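Local coordinates for S-layer domain-containing protein (Ruminiclostridium thermocellum ATCC 27405, PDB 4QVS), which is of unknown function but, as a concanavalin A-like domain of an S-layer-type protein, may bind carbohydrate at the cell surface, at residues H183-S187 / S188-Y192; E16-T19 / N20-K23; F90-S93 / G94-N97; A130-G134 / V135-V139; S50-G53 / V54-V58. All blocks are in the same frame, centred on the assembly; numbering follows the deposited sequence.

Contact 1 of 5, residues H183-S187 / S188-Y192; sequences HQTDS and SEDPY
A type I beta turn from S187 to D190 forms the bend of this loop, which lies between strands 176-179 and 200-207. Its defining bond runs from D190 N to S187 O at 3.1 Å, with an N-H...O angle of 159°. S187 also uses its side chain: OG takes the N-H of E189, two residues on, at 3.0 Å, an ST turn. That position follows from chi1 of 177°, which swings OG away from its own N and over the following peptide.

On the inner side of the bend, T185 and D190 meet with their side chains roughly perpendicular. T185 OG1 donates to the anti lone pair of D190 OD2 at 2.9 Å, while the methyl CG2 lies against the same oxygen at 3.0 Å. OG1 also takes a weak bond from S187 N at 3.3 Å, so one hydroxyl links three points of the loop.

The second subunit closes over the turn. Its R101 forms a salt bridge with D190 OD2, and its Y120 hydroxyl bonds both S187 OG and E189 OE1. The other oxygen of D190, OD1, closes an Asx turn with Y192 N at 2.9 Å. P191 CG rests over the centre of the Y192 ring, 3.9 Å above its plane.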
loop_
_atom_site.group_PDB
_atom_site.type_symbol
_atom_site.label_atom_id
_atom_site.label_comp_id
_atom_site.label_asym_id
_atom_site.label_seq_id
_atom_site.Cartn_x
_atom_site.Cartn_y
_atom_site.Cartn_z
ATOM N N HIS A 183 25.045 2.218 6.990
ATOM C CA HIS A 183 26.505 2.042 6.819
ATOM C C HIS A 183 26.781 1.869 5.326
ATOM O O HIS A 183 25.849 1.681 4.512
ATOM C CB HIS A 183 26.999 0.793 7.554
ATOM C CG HIS A 183 26.688 -0.493 6.858
ATOM N ND1 HIS A 183 25.410 -1.016 6.793
ATOM C CD2 HIS A 183 27.501 -1.403 6.259
ATOM C CE1 HIS A 183 25.443 -2.165 6.144
ATOM N NE2 HIS A 183 26.699 -2.420 5.797
ATOM N N GLN A 184 28.065 1.880 4.965
ATOM C CA GLN A 184 28.472 1.734 3.582
ATOM C C GLN A 184 28.486 0.274 3.238
ATOM O O GLN A 184 29.258 -0.487 3.847
ATOM C CB GLN A 184 29.904 2.285 3.383
ATOM C CG GLN A 184 30.250 2.416 1.914
ATOM C CD GLN A 184 31.644 2.962 1.673
ATOM O OE1 GLN A 184 32.542 2.800 2.489
ATOM N NE2 GLN A 184 31.829 3.589 0.528
ATOM N N THR A 185 27.668 -0.143 2.267
ATOM C CA THR A 185 27.702 -1.550 1.835
ATOM C C THR A 185 28.809 -1.766 0.802
ATOM O O THR A 185 29.496 -0.828 0.476
ATOM C CB THR A 185 26.391 -1.998 1.223
ATOM O OG1 THR A 185 26.199 -1.337 -0.037
ATOM C CG2 THR A 185 25.229 -1.726 2.212
ATOM N N ASP A 186 28.928 -2.989 0.278
ATOM C CA ASP A 186 29.913 -3.347 -0.767
ATOM C C ASP A 186 29.555 -2.839 -2.183
ATOM O O ASP A 186 30.257 -3.154 -3.132
ATOM C CB ASP A 186 30.083 -4.877 -0.824
ATOM C CG ASP A 186 28.741 -5.625 -1.144
ATOM O OD1 ASP A 186 27.651 -5.106 -0.822
ATOM O OD2 ASP A 186 28.779 -6.751 -1.694
ATOM N N SER A 187 28.493 -2.050 -2.343
ATOM C CA SER A 187 28.083 -1.602 -3.684
ATOM C C SER A 187 27.774 -0.126 -3.825
ATOM O O SER A 187 26.949 0.428 -3.086
ATOM C CB SER A 187 26.840 -2.382 -4.149
ATOM O OG SER A 187 26.394 -1.915 -5.431
ATOM N N SER A 188 28.368 0.478 -4.847
ATOM C CA SER A 188 28.131 1.870 -5.173
ATOM C C SER A 188 26.747 2.099 -5.825
ATOM O O SER A 188 26.405 3.241 -6.116
ATOM C CB SER A 188 29.226 2.369 -6.105
ATOM O OG SER A 188 29.244 1.576 -7.273
ATOM N N GLU A 189 25.998 1.027 -6.104
ATOM C CA GLU A 189 24.635 1.127 -6.601
ATOM C C GLU A 189 23.647 1.218 -5.431
ATOM O O GLU A 189 22.444 1.344 -5.639
ATOM C CB GLU A 189 24.259 -0.096 -7.456
ATOM C CG GLU A 189 25.098 -0.238 -8.715
ATOM C CD GLU A 189 24.563 -1.263 -9.701
ATOM O OE1 GLU A 189 24.429 -2.470 -9.373
ATOM O OE2 GLU A 189 24.319 -0.840 -10.845
ATOM N N ASP A 190 24.135 1.098 -4.205
ATOM C CA ASP A 190 23.271 1.174 -3.056
ATOM C C ASP A 190 22.758 2.599 -2.971
ATOM O O ASP A 190 23.541 3.527 -2.817
ATOM C CB ASP A 190 24.101 0.859 -1.819
ATOM C CG ASP A 190 23.264 0.733 -0.566
ATOM O OD1 ASP A 190 22.169 1.303 -0.494
ATOM O OD2 ASP A 190 23.716 0.037 0.353
ATOM N N PRO A 191 21.452 2.804 -3.098
ATOM C CA PRO A 191 21.024 4.208 -3.066
ATOM C C PRO A 191 20.806 4.734 -1.645
ATOM O O PRO A 191 20.619 5.930 -1.442
ATOM C CB PRO A 191 19.691 4.171 -3.822
ATOM C CG PRO A 191 19.128 2.829 -3.472
ATOM C CD PRO A 191 20.317 1.892 -3.325
ATOM N N TYR A 192 20.883 3.853 -0.665
ATOM C CA TYR A 192 20.650 4.246 0.722
ATOM C C TYR A 192 21.915 4.709 1.442
ATOM O O TYR A 192 21.835 5.354 2.493
ATOM C CB TYR A 192 19.989 3.096 1.477
ATOM C CG TYR A 192 18.832 2.462 0.737
ATOM C CD1 TYR A 192 17.630 3.153 0.556
ATOM C CD2 TYR A 192 18.920 1.165 0.234
ATOM C CE1 TYR A 192 16.552 2.561 -0.096
ATOM C CE2 TYR A 192 17.848 0.577 -0.443
ATOM C CZ TYR A 192 16.666 1.274 -0.589
ATOM O OH TYR A 192 15.595 0.700 -1.244
#

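Contact 2 of 5, residues E16-T19 / N20-K23; sequences EGST and NEFK
Polar contact between S18 and E21 is slight: E21 N points at S18 OG over 3.3 Å, and the N-H...O angle of 143° marks the bond as weak. The stronger partner of that hydroxyl is the carbonyl of V15, just before the segment, so OG lies between V15 and E21. Its chi1 of 77° sets OG between N and the carbonyl carbon of S18, where it turns inward, facing the chain as it comes back.

Van der Waals contact adds to this. E21 CB lies 3.5 Å from S18 OG, and farther along the extended glutamate chain OE2 comes within 4.1 Å of S18 CB. The E21 carboxylate itself is held through OE1 by the amide of N31.

Here the loop that follows strand 7-9 enters strand 21-22, an outermost strand of the antiparallel sheet 21-22, 32-35 and 57-60. Backbone bonds from N20 to L34 and from F22 to A32 tie the entry to its neighbour strand, and E21 bonds back to V15.

Adjacent T19 and N20 also touch, their side chains at an oblique angle, with T19 OG1 4.0 Å from N20 OD1. The T19 hydroxyl is 3.4 Å from N20 N, but its poor angle excludes a hydrogen bond.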
loop_
_atom_site.group_PDB
_atom_site.type_symbol
_atom_site.label_atom_id
_atom_site.label_comp_id
_atom_site.label_asym_id
_atom_site.label_seq_id
_atom_site.Cartn_x
_atom_site.Cartn_y
_atom_site.Cartn_z
ATOM N N GLU A 16 -19.068 7.091 -35.175
ATOM C CA GLU A 16 -19.599 7.948 -36.222
ATOM C C GLU A 16 -21.070 8.233 -35.874
ATOM O O GLU A 16 -21.787 7.349 -35.411
ATOM C CB GLU A 16 -19.456 7.183 -37.548
ATOM C CG GLU A 16 -19.075 7.996 -38.772
ATOM C CD GLU A 16 -20.234 8.723 -39.407
ATOM O OE1 GLU A 16 -21.263 8.951 -38.737
ATOM O OE2 GLU A 16 -20.108 9.059 -40.599
ATOM N N GLY A 17 -21.521 9.463 -36.062
ATOM C CA GLY A 17 -22.922 9.790 -35.786
ATOM C C GLY A 17 -23.162 10.285 -34.381
ATOM O O GLY A 17 -24.272 10.699 -34.038
ATOM N N SER A 18 -22.129 10.269 -33.553
ATOM C CA SER A 18 -22.282 10.766 -32.205
ATOM C C SER A 18 -21.040 11.446 -31.753
ATOM O O SER A 18 -19.979 11.356 -32.365
ATOM C CB SER A 18 -22.543 9.633 -31.218
ATOM O OG SER A 18 -21.335 8.939 -30.936
ATOM N N THR A 19 -21.197 12.050 -30.595
ATOM C CA THR A 19 -20.185 12.789 -29.929
ATOM C C THR A 19 -19.732 12.136 -28.612
ATOM O O THR A 19 -18.710 12.508 -28.046
ATOM C CB THR A 19 -20.812 14.163 -29.642
ATOM O OG1 THR A 19 -22.114 13.989 -29.043
ATOM C CG2 THR A 19 -21.027 14.898 -30.957
ATOM N N ASN A 20 -20.448 11.128 -28.138
ATOM C CA ASN A 20 -20.165 10.575 -26.828
ATOM C C ASN A 20 -20.278 9.086 -26.708
ATOM O O ASN A 20 -20.290 8.579 -25.601
ATOM C CB ASN A 20 -21.116 11.214 -25.806
ATOM C CG ASN A 20 -22.580 11.023 -26.184
ATOM O OD1 ASN A 20 -22.904 10.478 -27.239
ATOM N ND2 ASN A 20 -23.459 11.507 -25.350
ATOM N N GLU A 21 -20.308 8.363 -27.821
ATOM C CA GLU A 21 -20.402 6.918 -27.753
ATOM C C GLU A 21 -19.092 6.253 -28.133
ATOM O O GLU A 21 -18.425 6.665 -29.062
ATOM C CB GLU A 21 -21.559 6.398 -28.588
ATOM C CG GLU A 21 -22.887 6.838 -28.005
ATOM C CD GLU A 21 -24.081 6.333 -28.777
ATOM O OE1 GLU A 21 -24.136 5.140 -29.137
ATOM O OE2 GLU A 21 -24.969 7.150 -28.999
ATOM N N PHE A 22 -18.752 5.226 -27.373
ATOM C CA PHE A 22 -17.506 4.489 -27.529
ATOM C C PHE A 22 -17.769 2.987 -27.569
ATOM O O PHE A 22 -18.397 2.398 -26.675
ATOM C CB PHE A 22 -16.560 4.890 -26.409
ATOM C CG PHE A 22 -16.175 6.337 -26.473
ATOM C CD1 PHE A 22 -15.132 6.753 -27.287
ATOM C CD2 PHE A 22 -16.898 7.291 -25.772
ATOM C CE1 PHE A 22 -14.799 8.097 -27.384
ATOM C CE2 PHE A 22 -16.577 8.643 -25.874
ATOM C CZ PHE A 22 -15.523 9.050 -26.662
ATOM N N LYS A 23 -17.300 2.369 -28.636
ATOM C CA LYS A 23 -17.595 0.962 -28.868
ATOM C C LYS A 23 -16.769 0.022 -28.043
ATOM O O LYS A 23 -15.693 0.378 -27.504
ATOM C CB LYS A 23 -17.363 0.602 -30.343
ATOM C CG LYS A 23 -15.892 0.576 -30.730
ATOM C CD LYS A 23 -15.679 0.075 -32.140
ATOM C CE LYS A 23 -14.190 0.137 -32.465
ATOM N NZ LYS A 23 -13.880 -0.481 -33.779
#

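Contact 3 of 5, residues F90-S93 / G94-N97; sequences FFDS and GSNN
The D92 carboxylate is gripped by G94 and S95 in two different ways. Over one face, the N-H of G94 descends on OD1: N and OD1 are 2.9 Å apart, and the donor stands 73° out of the carboxylate plane. The S95 hydroxyl instead donates to D92 OD2 at 2.7 Å, arriving on the anti side and only 18° from the plane. The two oxygens are thus occupied by separate donors, which fixes the rotation of the group about its CB-CG bond. A chi1 of 173° carries CG away from the D92 backbone N and over the peptides that follow.

Another close approach does not count as a bond: S95 N is 3.0 Å from D92 OD2, but its N-H is badly aligned. On the backbone side D92 O and S95 O, two acceptors, lie 2.8 Å apart, a strained approach.

Of the other flat groups, the F91 ring stacks on H183 of the second subunit, and S93 OG bonds T174 of that subunit. F90 and F91 also pair with a strand of the second subunit, so the sheet continues across the interface.

The bond from G94 N back to D92 OD1 makes an Asx turn, here placed at the start of the loop that joins the antiparallel strands 85-91 and 99-104.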
loop_
_atom_site.group_PDB
_atom_site.type_symbol
_atom_site.label_atom_id
_atom_site.label_comp_id
_atom_site.label_asym_id
_atom_site.label_seq_id
_atom_site.Cartn_x
_atom_site.Cartn_y
_atom_site.Cartn_z
ATOM N N PHE A 90 -21.584 -1.857 -10.545
ATOM C CA PHE A 90 -22.445 -2.697 -11.308
ATOM C C PHE A 90 -23.465 -3.127 -10.280
ATOM O O PHE A 90 -23.137 -3.730 -9.251
ATOM C CB PHE A 90 -21.728 -3.893 -11.915
ATOM C CG PHE A 90 -20.649 -3.509 -12.898
ATOM C CD1 PHE A 90 -20.941 -3.267 -14.222
ATOM C CD2 PHE A 90 -19.336 -3.373 -12.472
ATOM C CE1 PHE A 90 -19.931 -2.914 -15.123
ATOM C CE2 PHE A 90 -18.319 -3.028 -13.365
ATOM C CZ PHE A 90 -18.618 -2.793 -14.686
ATOM N N PHE A 91 -24.718 -2.806 -10.559
ATOM C CA PHE A 91 -25.778 -2.992 -9.565
ATOM C C PHE A 91 -27.102 -3.461 -10.201
ATOM O O PHE A 91 -27.358 -3.217 -11.360
ATOM C CB PHE A 91 -25.966 -1.651 -8.822
ATOM C CG PHE A 91 -26.320 -0.472 -9.725
ATOM C CD1 PHE A 91 -25.343 0.214 -10.426
ATOM C CD2 PHE A 91 -27.641 -0.036 -9.837
ATOM C CE1 PHE A 91 -25.659 1.275 -11.242
ATOM C CE2 PHE A 91 -27.980 1.031 -10.664
ATOM C CZ PHE A 91 -26.994 1.697 -11.363
ATOM N N ASP A 92 -27.885 -4.188 -9.419
ATOM C CA ASP A 92 -29.192 -4.726 -9.815
ATOM C C ASP A 92 -30.085 -3.569 -10.215
ATOM O O ASP A 92 -30.186 -2.598 -9.469
ATOM C CB ASP A 92 -29.800 -5.470 -8.602
ATOM C CG ASP A 92 -31.258 -5.941 -8.820
ATOM O OD1 ASP A 92 -31.675 -6.170 -9.952
ATOM O OD2 ASP A 92 -32.001 -6.080 -7.839
ATOM N N SER A 93 -30.695 -3.639 -11.396
ATOM C CA SER A 93 -31.627 -2.592 -11.806
ATOM C C SER A 93 -32.940 -2.645 -10.950
ATOM O O SER A 93 -33.643 -1.644 -10.811
ATOM C CB SER A 93 -31.950 -2.696 -13.308
ATOM O OG SER A 93 -32.708 -3.868 -13.616
ATOM N N GLY A 94 -33.258 -3.795 -10.368
ATOM C CA GLY A 94 -34.466 -3.941 -9.527
ATOM C C GLY A 94 -34.378 -3.569 -8.050
ATOM O O GLY A 94 -35.381 -3.537 -7.366
ATOM N N SER A 95 -33.197 -3.326 -7.508
ATOM C CA SER A 95 -33.105 -2.973 -6.087
ATOM C C SER A 95 -31.855 -2.172 -5.938
ATOM O O SER A 95 -31.102 -2.024 -6.879
ATOM C CB SER A 95 -33.035 -4.213 -5.198
ATOM O OG SER A 95 -31.843 -4.934 -5.434
ATOM N N ASN A 96 -31.649 -1.632 -4.761
ATOM C CA ASN A 96 -30.526 -0.766 -4.542
ATOM C C ASN A 96 -29.481 -1.404 -3.602
ATOM O O ASN A 96 -28.543 -0.720 -3.231
ATOM C CB ASN A 96 -31.033 0.541 -3.917
ATOM C CG ASN A 96 -31.581 0.336 -2.512
ATOM O OD1 ASN A 96 -31.564 -0.780 -2.005
ATOM N ND2 ASN A 96 -32.086 1.405 -1.885
ATOM N N ASN A 97 -29.683 -2.674 -3.209
ATOM C CA ASN A 97 -28.863 -3.351 -2.183
ATOM C C ASN A 97 -28.146 -4.629 -2.650
ATOM O O ASN A 97 -27.690 -5.430 -1.843
ATOM C CB ASN A 97 -29.753 -3.616 -0.941
ATOM C CG ASN A 97 -30.900 -4.588 -1.224
ATOM O OD1 ASN A 97 -31.379 -4.733 -2.352
ATOM N ND2 ASN A 97 -31.331 -5.258 -0.200
#

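Contact 4 of 5, residues A130-G134 / V135-V139; sequences ALTEG and VWKHV
K137 lies back across A130, L131 and T132 where a type II beta turn, T132 to V135, leads into strand 137-144. Its CB touches the methyl L131 CD2 at 3.6 Å, the two side chains running past each other in opposite directions. CG lies 4.2 Å from the same L131 CD2. CD stays close to that methyl and meets A130 O at 3.4 Å; CE approaches the same carbonyl oxygen at 3.3 Å. The chain is extended as far as CE and then bends, chi4 being 70°, which brings NZ to the T132 hydroxyl. NZ donates to OG1 over 3.1 Å, so the aliphatic part of the lysine covers L131 while its ammonium end holds the turn.

The turn is closed by V135 N bonding to T132 O at 3.2 Å, with an N-H...O angle of 153°. G134, with phi of 66°, takes the third position, where a type II turn favours glycine.

Strand 137-144 pairs antiparallel with a strand of the second subunit, whose W76 meets H138 edge-to-face. Back at the turn, a water donates to T132 O at 2.7 Å and lies 2.5 Å from V135 O, too short for certainty.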
loop_
_atom_site.group_PDB
_atom_site.type_symbol
_atom_site.label_atom_id
_atom_site.label_comp_id
_atom_site.label_asym_id
_atom_site.label_seq_id
_atom_site.Cartn_x
_atom_site.Cartn_y
_atom_site.Cartn_z
ATOM N N ALA A 130 0.482 2.370 3.328
ATOM C CA ALA A 130 1.827 2.823 2.948
ATOM C C ALA A 130 2.138 4.023 3.872
ATOM O O ALA A 130 1.232 4.473 4.590
ATOM C CB ALA A 130 1.846 3.254 1.490
ATOM N N LEU A 131 3.369 4.547 3.858
ATOM C CA LEU A 131 3.697 5.726 4.694
ATOM C C LEU A 131 3.439 7.014 3.968
ATOM O O LEU A 131 4.053 7.269 2.942
ATOM C CB LEU A 131 5.170 5.750 5.126
ATOM C CG LEU A 131 5.612 4.819 6.216
ATOM C CD1 LEU A 131 7.144 4.985 6.422
ATOM C CD2 LEU A 131 4.843 5.143 7.487
ATOM N N THR A 132 2.592 7.854 4.559
ATOM C CA THR A 132 2.134 9.106 3.953
ATOM C C THR A 132 2.926 10.251 4.512
ATOM O O THR A 132 3.234 10.251 5.698
ATOM C CB THR A 132 0.653 9.362 4.291
ATOM O OG1 THR A 132 -0.107 8.207 3.940
ATOM C CG2 THR A 132 0.114 10.593 3.561
ATOM N N GLU A 133 3.204 11.243 3.668
ATOM C CA GLU A 133 4.020 12.377 4.069
ATOM C C GLU A 133 3.371 13.146 5.204
ATOM O O GLU A 133 2.165 13.420 5.188
ATOM C CB GLU A 133 4.265 13.310 2.886
ATOM C CG GLU A 133 5.312 14.385 3.144
ATOM C CD GLU A 133 5.488 15.317 1.958
ATOM O OE1 GLU A 133 4.472 15.603 1.277
ATOM O OE2 GLU A 133 6.633 15.776 1.715
ATOM N N GLY A 134 4.177 13.485 6.201
ATOM C CA GLY A 134 3.698 14.260 7.339
ATOM C C GLY A 134 2.679 13.586 8.250
ATOM O O GLY A 134 2.101 14.255 9.117
ATOM N N VAL A 135 2.484 12.272 8.102
ATOM C CA VAL A 135 1.527 11.540 8.930
ATOM C C VAL A 135 2.167 10.454 9.811
ATOM O O VAL A 135 2.660 9.465 9.295
ATOM C CB VAL A 135 0.444 10.866 8.054
ATOM C CG1 VAL A 135 -0.501 10.049 8.920
ATOM C CG2 VAL A 135 -0.315 11.902 7.231
ATOM N N TRP A 136 2.099 10.623 11.135
ATOM C CA TRP A 136 2.614 9.626 12.097
ATOM C C TRP A 136 2.037 8.241 11.866
ATOM O O TRP A 136 0.830 8.084 11.837
ATOM C CB TRP A 136 2.269 10.028 13.553
ATOM C CG TRP A 136 3.183 11.043 14.168
ATOM C CD1 TRP A 136 2.921 12.362 14.402
ATOM C CD2 TRP A 136 4.521 10.809 14.622
ATOM N NE1 TRP A 136 4.015 12.961 14.991
ATOM C CE2 TRP A 136 5.008 12.025 15.139
ATOM C CE3 TRP A 136 5.340 9.685 14.659
ATOM C CZ2 TRP A 136 6.302 12.148 15.685
ATOM C CZ3 TRP A 136 6.628 9.808 15.208
ATOM C CH2 TRP A 136 7.084 11.028 15.713
ATOM N N LYS A 137 2.878 7.232 11.698
ATOM C CA LYS A 137 2.377 5.860 11.563
ATOM C C LYS A 137 3.249 4.917 12.405
ATOM O O LYS A 137 4.373 5.263 12.732
ATOM C CB LYS A 137 2.336 5.433 10.085
ATOM C CG LYS A 137 1.187 6.050 9.271
ATOM C CD LYS A 137 1.033 5.378 7.905
ATOM C CE LYS A 137 -0.339 5.631 7.254
ATOM N NZ LYS A 137 -0.448 7.043 6.835
ATOM N N HIS A 138 2.714 3.759 12.775
ATOM C CA HIS A 138 3.466 2.781 13.530
ATOM C C HIS A 138 4.022 1.746 12.573
ATOM O O HIS A 138 3.310 1.247 11.728
ATOM C CB HIS A 138 2.612 2.096 14.596
ATOM C CG HIS A 138 3.411 1.216 15.512
ATOM N ND1 HIS A 138 3.484 -0.153 15.361
ATOM C CD2 HIS A 138 4.222 1.521 16.554
ATOM C CE1 HIS A 138 4.289 -0.655 16.280
ATOM N NE2 HIS A 138 4.741 0.340 17.025
ATOM N N VAL A 139 5.304 1.439 12.688
ATOM C CA VAL A 139 5.873 0.415 11.840
ATOM C C VAL A 139 6.516 -0.683 12.668
ATOM O O VAL A 139 7.131 -0.411 13.677
ATOM C CB VAL A 139 6.909 1.007 10.883
ATOM C CG1 VAL A 139 7.529 -0.087 10.026
ATOM C CG2 VAL A 139 6.284 2.075 9.992
HETATM O O HOH W 1 4.715 9.315 7.807
#

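Contact 5 of 5, residues S50-G53 / V54-V58; sequences SLDG and VDDYV
V54 opens the return from D52 by giving its N-H to D52 OD1 at 2.8 Å, from well above the carboxylate plane; this is an Asx turn, two residues on. D55 N follows onto the same oxygen at 3.0 Å, on its syn side. D56 N is third, also syn, at 3.2 Å. Three backbone donors thus converge on D52 OD1; with chi1 at 63°, CG sits between N and C, and OD1 faces them.

D56 answers with its own carboxylate: OD2 accepts D52 N at 2.9 Å, met from above the plane. The two carboxylates are stacked, their planes only 9° apart, with D52 OD2 and D56 OD1 3.3 Å from each other. D55 OD1 adds a further negative atom near D52 OD2, and such crowding would be expected to raise the proton affinity of the D52 carboxylate, an effect the three N-H donors on OD1 probably counter. A water links G53 N, at 2.9 Å, to D56 O.

Y57 turns away from the first segment, while L51 CD2 packs on D56 CB at 3.8 Å and approaches V58 CG2.

The loop joins strand 47-52 to strand 57-60, which pairs with 32-35. S36, just after that strand, bonds D56 OD2 and S50 O, Y57 stacks on Y35, and both strands of the contact pair with a strand of the second subunit.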
loop_
_atom_site.group_PDB
_atom_site.type_symbol
_atom_site.label_atom_id
_atom_site.label_comp_id
_atom_site.label_asym_id
_atom_site.label_seq_id
_atom_site.Cartn_x
_atom_site.Cartn_y
_atom_site.Cartn_z
ATOM N N SER A 50 -11.517 11.686 -19.517
ATOM C CA SER A 50 -11.153 12.586 -18.439
ATOM C C SER A 50 -12.416 13.090 -17.714
ATOM O O SER A 50 -13.169 13.891 -18.286
ATOM C CB SER A 50 -10.408 13.784 -18.966
ATOM O OG SER A 50 -9.869 14.462 -17.865
ATOM N N LEU A 51 -12.566 12.679 -16.443
ATOM C CA LEU A 51 -13.731 13.006 -15.599
ATOM C C LEU A 51 -13.383 14.138 -14.649
ATOM O O LEU A 51 -12.330 14.088 -13.988
ATOM C CB LEU A 51 -14.138 11.767 -14.792
ATOM C CG LEU A 51 -14.359 10.463 -15.584
ATOM C CD1 LEU A 51 -14.742 9.310 -14.663
ATOM C CD2 LEU A 51 -15.430 10.626 -16.662
ATOM N N ASP A 52 -14.269 15.134 -14.558
ATOM C CA ASP A 52 -14.008 16.313 -13.772
ATOM C C ASP A 52 -14.058 16.110 -12.265
ATOM O O ASP A 52 -13.598 16.955 -11.529
ATOM C CB ASP A 52 -14.888 17.484 -14.194
ATOM C CG ASP A 52 -16.403 17.220 -13.971
ATOM O OD1 ASP A 52 -16.760 16.166 -13.407
ATOM O OD2 ASP A 52 -17.203 18.095 -14.379
ATOM N N GLY A 53 -14.568 14.987 -11.803
ATOM C CA GLY A 53 -14.698 14.770 -10.381
ATOM C C GLY A 53 -15.896 15.517 -9.799
ATOM O O GLY A 53 -16.037 15.599 -8.594
ATOM N N VAL A 54 -16.734 16.072 -10.652
ATOM C CA VAL A 54 -17.891 16.866 -10.215
ATOM C C VAL A 54 -19.159 16.137 -10.602
ATOM O O VAL A 54 -19.937 15.789 -9.761
ATOM C CB VAL A 54 -17.897 18.277 -10.849
ATOM C CG1 VAL A 54 -19.129 19.079 -10.414
ATOM C CG2 VAL A 54 -16.638 19.023 -10.468
ATOM N N ASP A 55 -19.354 15.878 -11.886
ATOM C CA ASP A 55 -20.579 15.192 -12.310
ATOM C C ASP A 55 -20.407 14.324 -13.550
ATOM O O ASP A 55 -21.365 13.836 -14.114
ATOM C CB ASP A 55 -21.673 16.218 -12.499
ATOM C CG ASP A 55 -21.313 17.329 -13.466
ATOM O OD1 ASP A 55 -20.455 17.179 -14.351
ATOM O OD2 ASP A 55 -21.926 18.404 -13.343
ATOM N N ASP A 56 -19.166 14.087 -13.939
ATOM C CA ASP A 56 -18.845 13.285 -15.110
ATOM C C ASP A 56 -18.763 11.815 -14.803
ATOM O O ASP A 56 -18.245 11.424 -13.764
ATOM C CB ASP A 56 -17.441 13.687 -15.660
ATOM C CG ASP A 56 -17.423 15.061 -16.227
ATOM O OD1 ASP A 56 -18.500 15.731 -16.294
ATOM O OD2 ASP A 56 -16.329 15.485 -16.616
ATOM N N TYR A 57 -19.179 10.987 -15.763
ATOM C CA TYR A 57 -19.114 9.522 -15.618
ATOM C C TYR A 57 -19.303 8.800 -16.939
ATOM O O TYR A 57 -19.580 9.404 -17.948
ATOM C CB TYR A 57 -20.208 9.023 -14.641
ATOM C CG TYR A 57 -21.598 9.286 -15.171
ATOM C CD1 TYR A 57 -22.149 10.540 -15.072
ATOM C CD2 TYR A 57 -22.372 8.276 -15.744
ATOM C CE1 TYR A 57 -23.434 10.798 -15.542
ATOM C CE2 TYR A 57 -23.693 8.546 -16.213
ATOM C CZ TYR A 57 -24.183 9.830 -16.109
ATOM O OH TYR A 57 -25.438 10.222 -16.578
ATOM N N VAL A 58 -19.250 7.481 -16.898
ATOM C CA VAL A 58 -19.457 6.691 -18.068
ATOM C C VAL A 58 -20.535 5.686 -17.771
ATOM O O VAL A 58 -20.470 5.007 -16.753
ATOM C CB VAL A 58 -18.156 5.927 -18.447
ATOM C CG1 VAL A 58 -18.382 5.091 -19.687
ATOM C CG2 VAL A 58 -17.022 6.935 -18.661
HETATM O O HOH W 2 -16.529 12.872 -12.352
#

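Overall arrangement
All five contacts are local, spread over an elongated chain. Contacts 2, 3 and 5 lie toward one end: contacts 2 and 5 reach the same sheet, centres about 17 Å and nearest atoms about 7 Å apart, and contacts 3 and 5 approach to about 8 Å. Contact 1 is about 56 Å from contact 3, with contact 4 between them, about 25 Å from contact 1 (centre to centre). F91 and N96 of contact 3 meet H183 of contact 1 in the second subunit, suggesting an interlocked, perhaps domain-swapped, dimer. The sodium site comprises M10, D12, N45 and N47; the S50 side chain has a bound sodium about 11 Å away, that of W136 one about 8 Å away.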